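Local coordinates for protein acyl-CoA hydrolase (Bacillus halodurans, PDB 1VPM) that probably hydrolyses the thioester bond of long-chain fatty acyl-CoAs and binds coenzyme A between subunits of a hexameric hot-dog assembly, at residues R28-P33 with S78-G83; E101-V106 with E121-M126. One frame throughout, in Å; residues are numbered along the deposited sequence. Where two conformers were deposited one is given.

How the contacts relate
Both contacts belong to the same antiparallel sheet of the hot-dog fold, yet they sit in different parts of it. Contact 2 pairs two inner strands as a hairpin near the middle of the chain; contact 1 joins the end of strand 24-29, an edge strand of the sheet within this chain, to the loop that leads into strand 85-95. Their centres lie 21 Å apart, and their nearest atoms stay about 6 Å from each other. Each meets a different coenzyme A: residues 78-83 approach the thiol and pantetheine end of one molecule, whereas Thr-125 of contact 2 lies against the adenine of another. Each coenzyme A draws on two subunits.

Contact 1 of 2, residues R28-P33 with S78-G83; sequences RLVLPP and SSATVG. With COA (coenzyme A), chain D.
Val-30 overlaps the peptide carbonyl of Thr-81 with its branched side chain, CB standing 3.5 Å from Thr-81 O. With CG1 anti to the backbone N (chi1 -180°), that methyl also lies against the Thr-81 carbonyl, while CG2 reaches Ala-80 CB at 4.3 Å. A beta-branched residue suits the place because its two methyls serve neighbouring residues of the loop; Leu-86 of strand 85-95 touches both Val-30 and Ala-80. The main chain supplies the one hydrogen bond between the segments: Gly-83 N donates to Val-30 O over 2.8 Å, fairly straight at 162°. Glycine fits here because its phi is positive, 89°. Its carbonyl oxygen, buried with no hydrogen-bond partner in the model, has Leu-29 CD1 3.6 Å away.

In the hot-dog sheet, strand 24-29 ends here, and the loop 78-83 runs past it at nearly a right angle before entering strand 85-95, the neighbour of 24-29. Val-82 reaches the start of the 3-10 turn: CG1 comes 4.1 Å from Pro-32 CD, the two side chains crossing at about a right angle, and CG2 lies near the Leu-31 to Pro-32 peptide. The rigid proline ring gives the valine a fixed apolar surface. From this turn, Pro-32 packs on Pro-32 of the third subunit, and Val-82 on His-37 of the fourth. At the other end of the loop, Ser-78 O lies 3.3 Å from S1P of coenzyme A, and Ser-79 CB 3.1 Å from its O5P.

Contact 2 of 2, residues E101-V106 with E121-M126; sequences EVYVRV and ESFLTM. With COA (coenzyme A), chain B.
The beta hairpin of strands 99-109 and 116-129 forms inner strands of the hot-dog sheet, and within it Tyr-103 reaches diagonally across to Glu-121 of the partner strand, two residues before its own pair mate Phe-123. The tyrosine's chi1 of 166° turns CG away from its own backbone N and carries the ring toward Glu-121, where Tyr-103 OH donates a short 2.6 Å bond to Glu-121 OE2. The carboxylate oxygen, at the ring edge and in its plane, accepts through its anti lone pair, ring and carboxylate planes standing 78° apart. A weak bond from Arg-105 NH1 also meets the hydroxyl, though salt bridges to Glu-89 and Glu-147 mainly hold that guanidinium. A phenylalanine in its place would lack the hydroxyl and would probably leave Glu-121 OE2 without its partner, the carboxylate freer to turn.

Main-chain bonds hold the hairpin in antiparallel register, with Val-102 and Leu-124, then Val-104 and Ser-122, as hydrogen-bonded pairs; Leu-124 N to Val-102 O measures 2.8 Å. On the side with Tyr-103, the Phe-123 ring takes Glu-101 CD 3.5 Å from its CD1, carboxylate and ring planes 27° apart. Its CE1 lies 3.8 Å from Tyr-103 CB. An extended glutamate suits this spot because it lays its carboxylate beside the ring while Thr-93, Arg-158 and Arg-162 bind its oxygens. Helix 146-166 provides these arginines, and Arg-158 also makes a cation-pi contact with Phe-123.

The reverse side faces helix 43-62, where apolar residues are fitting: Val-104 CG2 meets Leu-124 CD1 at 4.0 Å, and Val-102 CG2 meets Met-126 CG, of a selenomethionine, at 3.6 Å. Thr-125 CG2 lies 3.3 Å from N3A of coenzyme A, beside the adenine pocket.

Contact 1 of 2, residues R28-P33 with S78-G83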
loop_
_atom_site.group_PDB
_atom_site.type_symbol
_atom_site.label_atom_id
_atom_site.label_comp_id
_atom_site.label_asym_id
_atom_site.label_seq_id
_atom_site.Cartn_x
_atom_site.Cartn_y
_atom_site.Cartn_z
ATOM N N ARG A 28 6.146 -2.976 -14.363
ATOM C CA ARG A 28 5.396 -3.287 -13.130
ATOM C C ARG A 28 4.757 -4.654 -13.290
ATOM O O ARG A 28 4.198 -4.970 -14.324
ATOM C CB ARG A 28 4.237 -2.273 -12.973
ATOM C CG ARG A 28 4.585 -0.805 -12.962
ATOM C CD ARG A 28 5.624 -0.519 -11.934
ATOM N NE ARG A 28 5.043 -0.531 -10.609
ATOM C CZ ARG A 28 4.781 0.563 -9.897
ATOM N NH1 ARG A 28 5.068 1.792 -10.361
ATOM N NH2 ARG A 28 4.228 0.421 -8.705
ATOM N N LEU A 29 4.775 -5.419 -12.228
ATOM C CA LEU A 29 4.109 -6.685 -12.202
ATOM C C LEU A 29 2.633 -6.435 -11.910
ATOM O O LEU A 29 2.313 -5.662 -11.001
ATOM C CB LEU A 29 4.738 -7.496 -11.096
ATOM C CG LEU A 29 4.403 -8.982 -11.002
ATOM C CD1 LEU A 29 4.614 -9.695 -12.319
ATOM C CD2 LEU A 29 5.251 -9.605 -9.918
ATOM N N VAL A 30 1.749 -7.136 -12.604
ATOM C CA VAL A 30 0.291 -7.021 -12.328
ATOM C C VAL A 30 -0.060 -8.034 -11.249
ATOM O O VAL A 30 0.174 -9.276 -11.391
ATOM C CB VAL A 30 -0.551 -7.255 -13.555
ATOM C CG1 VAL A 30 -2.042 -7.118 -13.221
ATOM C CG2 VAL A 30 -0.188 -6.251 -14.633
ATOM N N LEU A 31 -0.578 -7.558 -10.110
ATOM C CA LEU A 31 -0.900 -8.433 -9.037
ATOM C C LEU A 31 -2.381 -8.395 -8.650
ATOM O O LEU A 31 -3.067 -7.497 -9.058
ATOM C CB LEU A 31 -0.061 -8.061 -7.830
ATOM C CG LEU A 31 1.423 -8.434 -8.097
ATOM C CD1 LEU A 31 2.270 -7.798 -7.073
ATOM C CD2 LEU A 31 1.697 -9.930 -8.143
ATOM N N PRO A 32 -2.848 -9.389 -7.876
ATOM C CA PRO A 32 -4.303 -9.470 -7.541
ATOM C C PRO A 32 -4.990 -8.213 -6.997
ATOM O O PRO A 32 -6.128 -7.944 -7.375
ATOM C CB PRO A 32 -4.357 -10.640 -6.576
ATOM C CG PRO A 32 -3.215 -11.531 -7.044
ATOM C CD PRO A 32 -2.117 -10.549 -7.320
ATOM N N PRO A 33 -4.309 -7.410 -6.167
ATOM C CA PRO A 33 -4.930 -6.148 -5.707
ATOM C C PRO A 33 -5.237 -5.122 -6.786
ATOM O O PRO A 33 -5.985 -4.200 -6.526
ATOM C CB PRO A 33 -3.873 -5.553 -4.758
ATOM C CG PRO A 33 -2.971 -6.652 -4.424
ATOM C CD PRO A 33 -2.983 -7.621 -5.556
ATOM N N SER A 78 -6.276 -3.137 -25.168
ATOM C CA SER A 78 -6.197 -4.502 -24.653
ATOM C C SER A 78 -6.077 -4.408 -23.156
ATOM O O SER A 78 -5.915 -3.326 -22.626
ATOM C CB SER A 78 -4.996 -5.248 -25.264
ATOM O OG SER A 78 -3.782 -4.552 -25.058
ATOM N N SER A 79 -6.164 -5.563 -22.504
ATOM C CA SER A 79 -6.076 -5.665 -21.053
ATOM C C SER A 79 -4.745 -6.245 -20.646
ATOM O O SER A 79 -3.883 -6.599 -21.468
ATOM C CB SER A 79 -7.192 -6.542 -20.553
ATOM O OG SER A 79 -7.173 -7.786 -21.230
ATOM N N ALA A 80 -4.521 -6.277 -19.357
ATOM C CA ALA A 80 -3.447 -7.017 -18.838
ATOM C C ALA A 80 -4.087 -7.752 -17.680
ATOM O O ALA A 80 -5.123 -7.321 -17.155
ATOM C CB ALA A 80 -2.333 -6.089 -18.402
ATOM N N THR A 81 -3.501 -8.854 -17.322
ATOM C CA THR A 81 -4.010 -9.731 -16.295
ATOM C C THR A 81 -2.914 -10.126 -15.359
ATOM O O THR A 81 -1.740 -9.854 -15.601
ATOM C CB THR A 81 -4.653 -10.997 -16.936
ATOM O OG1 THR A 81 -3.631 -11.824 -17.491
ATOM C CG2 THR A 81 -5.581 -10.587 -18.047
ATOM N N VAL A 82 -3.278 -10.788 -14.269
ATOM C CA VAL A 82 -2.342 -11.139 -13.215
ATOM C C VAL A 82 -1.056 -11.908 -13.614
ATOM O O VAL A 82 -1.096 -12.918 -14.317
ATOM C CB VAL A 82 -3.071 -11.871 -12.081
ATOM C CG1 VAL A 82 -2.110 -12.350 -11.016
ATOM C CG2 VAL A 82 -4.091 -10.948 -11.460
ATOM N N GLY A 83 0.088 -11.383 -13.157
ATOM C CA GLY A 83 1.371 -12.033 -13.344
ATOM C C GLY A 83 2.006 -11.594 -14.639
ATOM O O GLY A 83 3.198 -11.886 -14.867
HETATM N N1A COA D . -14.047 3.932 -25.926
HETATM C C2A COA D . -15.399 3.948 -25.739
HETATM N N3A COA D . -16.148 2.791 -26.017
HETATM C C4A COA D . -15.521 1.662 -26.457
HETATM C C5A COA D . -14.130 1.643 -26.662
HETATM C C6A COA D . -13.379 2.793 -26.402
HETATM N N6A COA D . -12.076 2.819 -26.737
HETATM N N7A COA D . -13.793 0.400 -27.127
HETATM C C8A COA D . -14.926 -0.352 -27.210
HETATM N N9A COA D . -15.989 0.418 -26.807
HETATM C C1B COA D . -17.339 -0.056 -26.568
HETATM C C2B COA D . -17.988 -0.462 -27.873
HETATM O O2B COA D . -18.439 0.667 -28.574
HETATM C C3B COA D . -19.102 -1.367 -27.374
HETATM O O3B COA D . -20.217 -0.525 -27.138
HETATM P P3B COA D . -21.737 -1.004 -27.207
HETATM O O7A COA D . -22.244 -0.729 -28.565
HETATM O O8A COA D . -22.616 -0.291 -26.259
HETATM O O9A COA D . -21.757 -2.448 -26.794
HETATM C C4B COA D . -18.491 -2.002 -26.116
HETATM O O4B COA D . -17.293 -1.268 -25.859
HETATM C C5B COA D . -18.101 -3.474 -26.281
HETATM O O5B COA D . -17.196 -3.570 -27.381
HETATM P P1A COA D . -17.336 -4.667 -28.588
HETATM O O1A COA D . -16.921 -4.011 -29.888
HETATM O O2A COA D . -18.715 -5.295 -28.618
HETATM O O3A COA D . -16.333 -5.871 -28.202
HETATM P P2A COA D . -14.735 -5.801 -27.954
HETATM O O4A COA D . -14.089 -4.933 -29.023
HETATM O O5A COA D . -14.257 -7.242 -27.883
HETATM O O6A COA D . -14.529 -5.143 -26.481
HETATM C CBP COA D . -13.249 -3.732 -25.036
HETATM C CCP COA D . -14.103 -3.801 -26.302
HETATM C CDP COA D . -13.165 -2.281 -24.549
HETATM C CEP COA D . -13.967 -4.586 -23.970
HETATM C CAP COA D . -11.830 -4.292 -25.345
HETATM O OAP COA D . -11.129 -3.631 -26.392
HETATM C C9P COA D . -10.997 -4.315 -24.078
HETATM O O9P COA D . -11.206 -5.403 -23.207
HETATM N N8P COA D . -10.125 -3.337 -23.787
HETATM C C7P COA D . -9.392 -3.466 -22.542
HETATM C C6P COA D . -10.246 -3.043 -21.342
HETATM C C5P COA D . -9.436 -3.104 -20.063
HETATM O O5P COA D . -9.021 -4.214 -19.670
HETATM N N4P COA D . -9.186 -1.954 -19.428
HETATM C C3P COA D . -8.482 -1.929 -18.174
HETATM C C2P COA D . -6.999 -1.557 -18.208
HETATM S S1P COA D . -5.875 -2.254 -19.492
#

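Contact 2 of 2, residues E101-V106 with E121-M126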
loop_
_atom_site.group_PDB
_atom_site.type_symbol
_atom_site.label_atom_id
_atom_site.label_comp_id
_atom_site.label_asym_id
_atom_site.label_seq_id
_atom_site.Cartn_x
_atom_site.Cartn_y
_atom_site.Cartn_z
ATOM N N GLU A 101 4.491 18.639 -23.228
ATOM C CA GLU A 101 3.720 17.486 -23.625
ATOM C C GLU A 101 4.572 16.229 -23.422
ATOM O O GLU A 101 5.747 16.173 -23.822
ATOM C CB GLU A 101 3.314 17.585 -25.110
ATOM C CG GLU A 101 2.429 16.442 -25.526
ATOM C CD GLU A 101 2.061 16.510 -27.017
ATOM O OE1 GLU A 101 2.991 16.414 -27.872
ATOM O OE2 GLU A 101 0.869 16.735 -27.306
ATOM N N VAL A 102 3.970 15.256 -22.762
ATOM C CA VAL A 102 4.591 13.964 -22.513
ATOM C C VAL A 102 3.760 12.869 -23.211
ATOM O O VAL A 102 2.534 12.788 -23.056
ATOM C CB VAL A 102 4.771 13.671 -21.019
ATOM C CG1 VAL A 102 5.374 12.285 -20.820
ATOM C CG2 VAL A 102 5.629 14.740 -20.352
ATOM N N TYR A 103 4.418 12.127 -24.074
ATOM C CA TYR A 103 3.832 10.925 -24.691
ATOM C C TYR A 103 4.207 9.711 -23.859
ATOM O O TYR A 103 5.370 9.527 -23.469
ATOM C CB TYR A 103 4.345 10.795 -26.142
ATOM C CG TYR A 103 4.096 9.432 -26.762
ATOM C CD1 TYR A 103 2.864 9.104 -27.300
ATOM C CD2 TYR A 103 5.105 8.451 -26.770
ATOM C CE1 TYR A 103 2.644 7.832 -27.876
ATOM C CE2 TYR A 103 4.905 7.213 -27.356
ATOM C CZ TYR A 103 3.688 6.881 -27.860
ATOM O OH TYR A 103 3.557 5.638 -28.417
ATOM N N VAL A 104 3.217 8.864 -23.598
ATOM C CA VAL A 104 3.407 7.619 -22.903
ATOM C C VAL A 104 2.798 6.477 -23.713
ATOM O O VAL A 104 1.670 6.539 -24.088
ATOM C CB VAL A 104 2.803 7.656 -21.484
ATOM C CG1 VAL A 104 3.035 6.348 -20.767
ATOM C CG2 VAL A 104 3.421 8.774 -20.636
ATOM N N ARG A 105 3.553 5.375 -23.831
ATOM C CA ARG A 105 3.054 4.114 -24.412
ATOM C C ARG A 105 3.131 3.032 -23.358
ATOM O O ARG A 105 4.110 2.929 -22.577
ATOM C CB ARG A 105 3.781 3.717 -25.679
ATOM C CG ARG A 105 5.285 3.823 -25.706
ATOM C CD ARG A 105 5.823 3.196 -27.024
ATOM N NE ARG A 105 7.161 3.690 -27.331
ATOM C CZ ARG A 105 7.462 4.381 -28.435
ATOM N NH1 ARG A 105 6.542 4.720 -29.329
ATOM N NH2 ARG A 105 8.702 4.787 -28.621
ATOM N N VAL A 106 2.107 2.192 -23.353
ATOM C CA VAL A 106 1.996 1.090 -22.397
ATOM C C VAL A 106 1.765 -0.226 -23.179
ATOM O O VAL A 106 0.911 -0.314 -24.065
ATOM C CB VAL A 106 0.825 1.316 -21.425
ATOM C CG1 VAL A 106 0.759 0.169 -20.443
ATOM C CG2 VAL A 106 0.899 2.684 -20.731
ATOM N N GLU A 121 -1.852 4.249 -25.443
ATOM C CA GLU A 121 -0.962 5.392 -25.636
ATOM C C GLU A 121 -1.681 6.637 -25.184
ATOM O O GLU A 121 -2.906 6.753 -25.356
ATOM C CB GLU A 121 -0.614 5.545 -27.120
ATOM C CG GLU A 121 0.097 4.383 -27.754
ATOM C CD GLU A 121 0.285 4.565 -29.248
ATOM O OE1 GLU A 121 -0.743 4.457 -29.943
ATOM O OE2 GLU A 121 1.431 4.777 -29.694
ATOM N N SER A 122 -0.945 7.612 -24.705
ATOM C CA SER A 122 -1.580 8.810 -24.237
ATOM C C SER A 122 -0.607 9.999 -24.298
ATOM O O SER A 122 0.573 9.833 -24.424
ATOM C CB SER A 122 -2.125 8.491 -22.829
ATOM O OG SER A 122 -1.520 9.198 -21.790
ATOM N N PHE A 123 -1.167 11.190 -24.356
ATOM C CA PHE A 123 -0.421 12.442 -24.123
ATOM C C PHE A 123 -0.905 13.133 -22.852
ATOM O O PHE A 123 -2.111 13.119 -22.543
ATOM C CB PHE A 123 -0.659 13.433 -25.244
ATOM C CG PHE A 123 -0.144 12.985 -26.580
ATOM C CD1 PHE A 123 1.215 13.113 -26.889
ATOM C CD2 PHE A 123 -1.003 12.536 -27.552
ATOM C CE1 PHE A 123 1.705 12.718 -28.155
ATOM C CE2 PHE A 123 -0.516 12.149 -28.770
ATOM C CZ PHE A 123 0.846 12.247 -29.071
ATOM N N LEU A 124 0.053 13.620 -22.056
ATOM C CA LEU A 124 -0.232 14.428 -20.932
ATOM C C LEU A 124 0.421 15.799 -21.043
ATOM O O LEU A 124 1.389 16.000 -21.802
ATOM C CB LEU A 124 0.296 13.753 -19.678
ATOM C CG LEU A 124 -0.302 12.411 -19.280
ATOM C CD1 LEU A 124 0.401 11.292 -20.019
ATOM C CD2 LEU A 124 -0.190 12.153 -17.745
ATOM N N THR A 125 -0.108 16.730 -20.284
ATOM C CA THR A 125 0.498 18.056 -20.194
ATOM C C THR A 125 0.979 18.224 -18.761
ATOM O O THR A 125 0.159 18.284 -17.800
ATOM C CB THR A 125 -0.477 19.164 -20.584
ATOM O OG1 THR A 125 -0.882 19.029 -21.965
ATOM C CG2 THR A 125 0.210 20.525 -20.437
HETATM N N MSE A 126 2.302 18.386 -18.619
HETATM C CA MSE A 126 2.939 18.554 -17.333
HETATM C C MSE A 126 3.443 19.982 -17.237
HETATM O O MSE A 126 3.911 20.509 -18.220
HETATM C CB MSE A 126 4.131 17.594 -17.204
HETATM C CG MSE A 126 3.850 16.124 -17.496
HETATM SE SE MSE A 126 2.356 15.409 -16.332
HETATM C CE MSE A 126 3.309 15.578 -14.703
HETATM N N1A COA B . -4.275 21.282 -20.341
HETATM C C2A COA B . -3.117 21.535 -21.019
HETATM N N3A COA B . -2.339 22.650 -20.664
HETATM C C4A COA B . -2.734 23.461 -19.641
HETATM C C5A COA B . -3.931 23.213 -18.946
HETATM C C6A COA B . -4.720 22.115 -19.301
HETATM N N6A COA B . -5.932 21.964 -18.737
HETATM N N7A COA B . -4.080 24.197 -18.005
HETATM C C8A COA B . -3.013 25.040 -18.090
HETATM N N9A COA B . -2.188 24.598 -19.095
HETATM C C1B COA B . -0.859 25.100 -19.385
HETATM C C2B COA B . -0.941 26.511 -19.925
HETATM O O2B COA B . -1.304 26.503 -21.280
HETATM C C3B COA B . 0.474 27.003 -19.666
HETATM O O3B COA B . 1.227 26.659 -20.816
HETATM P P3B COA B . 2.524 27.446 -21.311
HETATM O O7A COA B . 2.099 28.452 -22.303
HETATM O O8A COA B . 3.517 26.575 -21.968
HETATM O O9A COA B . 3.193 27.996 -20.084
HETATM C C4B COA B . 0.869 26.254 -18.384
HETATM O O4B COA B . -0.149 25.271 -18.185
HETATM C C5B COA B . 0.909 27.133 -17.130
HETATM O O5B COA B . -0.371 27.745 -16.978
HETATM P P1A COA B . -0.593 29.341 -16.685
HETATM O O1A COA B . -1.821 29.805 -17.440
HETATM O O2A COA B . 0.658 30.144 -16.978
HETATM O O3A COA B . -0.812 29.466 -15.092
HETATM P P2A COA B . -1.951 28.764 -14.180
HETATM O O4A COA B . -3.298 28.860 -14.881
HETATM O O5A COA B . -1.859 29.421 -12.813
HETATM O O6A COA B . -1.506 27.209 -14.008
HETATM C CBP COA B . -2.141 24.911 -13.826
HETATM C CCP COA B . -2.140 26.155 -14.715
HETATM C CDP COA B . -2.372 23.664 -14.684
HETATM C CEP COA B . -0.743 24.830 -13.176
HETATM C CAP COA B . -3.255 25.053 -12.749
HETATM O OAP COA B . -4.572 25.239 -13.256
HETATM C C9P COA B . -3.212 23.869 -11.802
HETATM O O9P COA B . -2.250 23.923 -10.773
HETATM N N8P COA B . -4.027 22.814 -11.950
HETATM C C7P COA B . -3.885 21.740 -10.987
HETATM C C6P COA B . -2.688 20.843 -11.318
HETATM C C5P COA B . -2.609 19.680 -10.351
HETATM O O5P COA B . -2.390 19.919 -9.145
HETATM N N4P COA B . -2.799 18.450 -10.838
HETATM C C3P COA B . -2.676 17.285 -10.002
HETATM C C2P COA B . -3.968 16.650 -9.486
HETATM S S1P COA B . -5.342 17.692 -8.834
#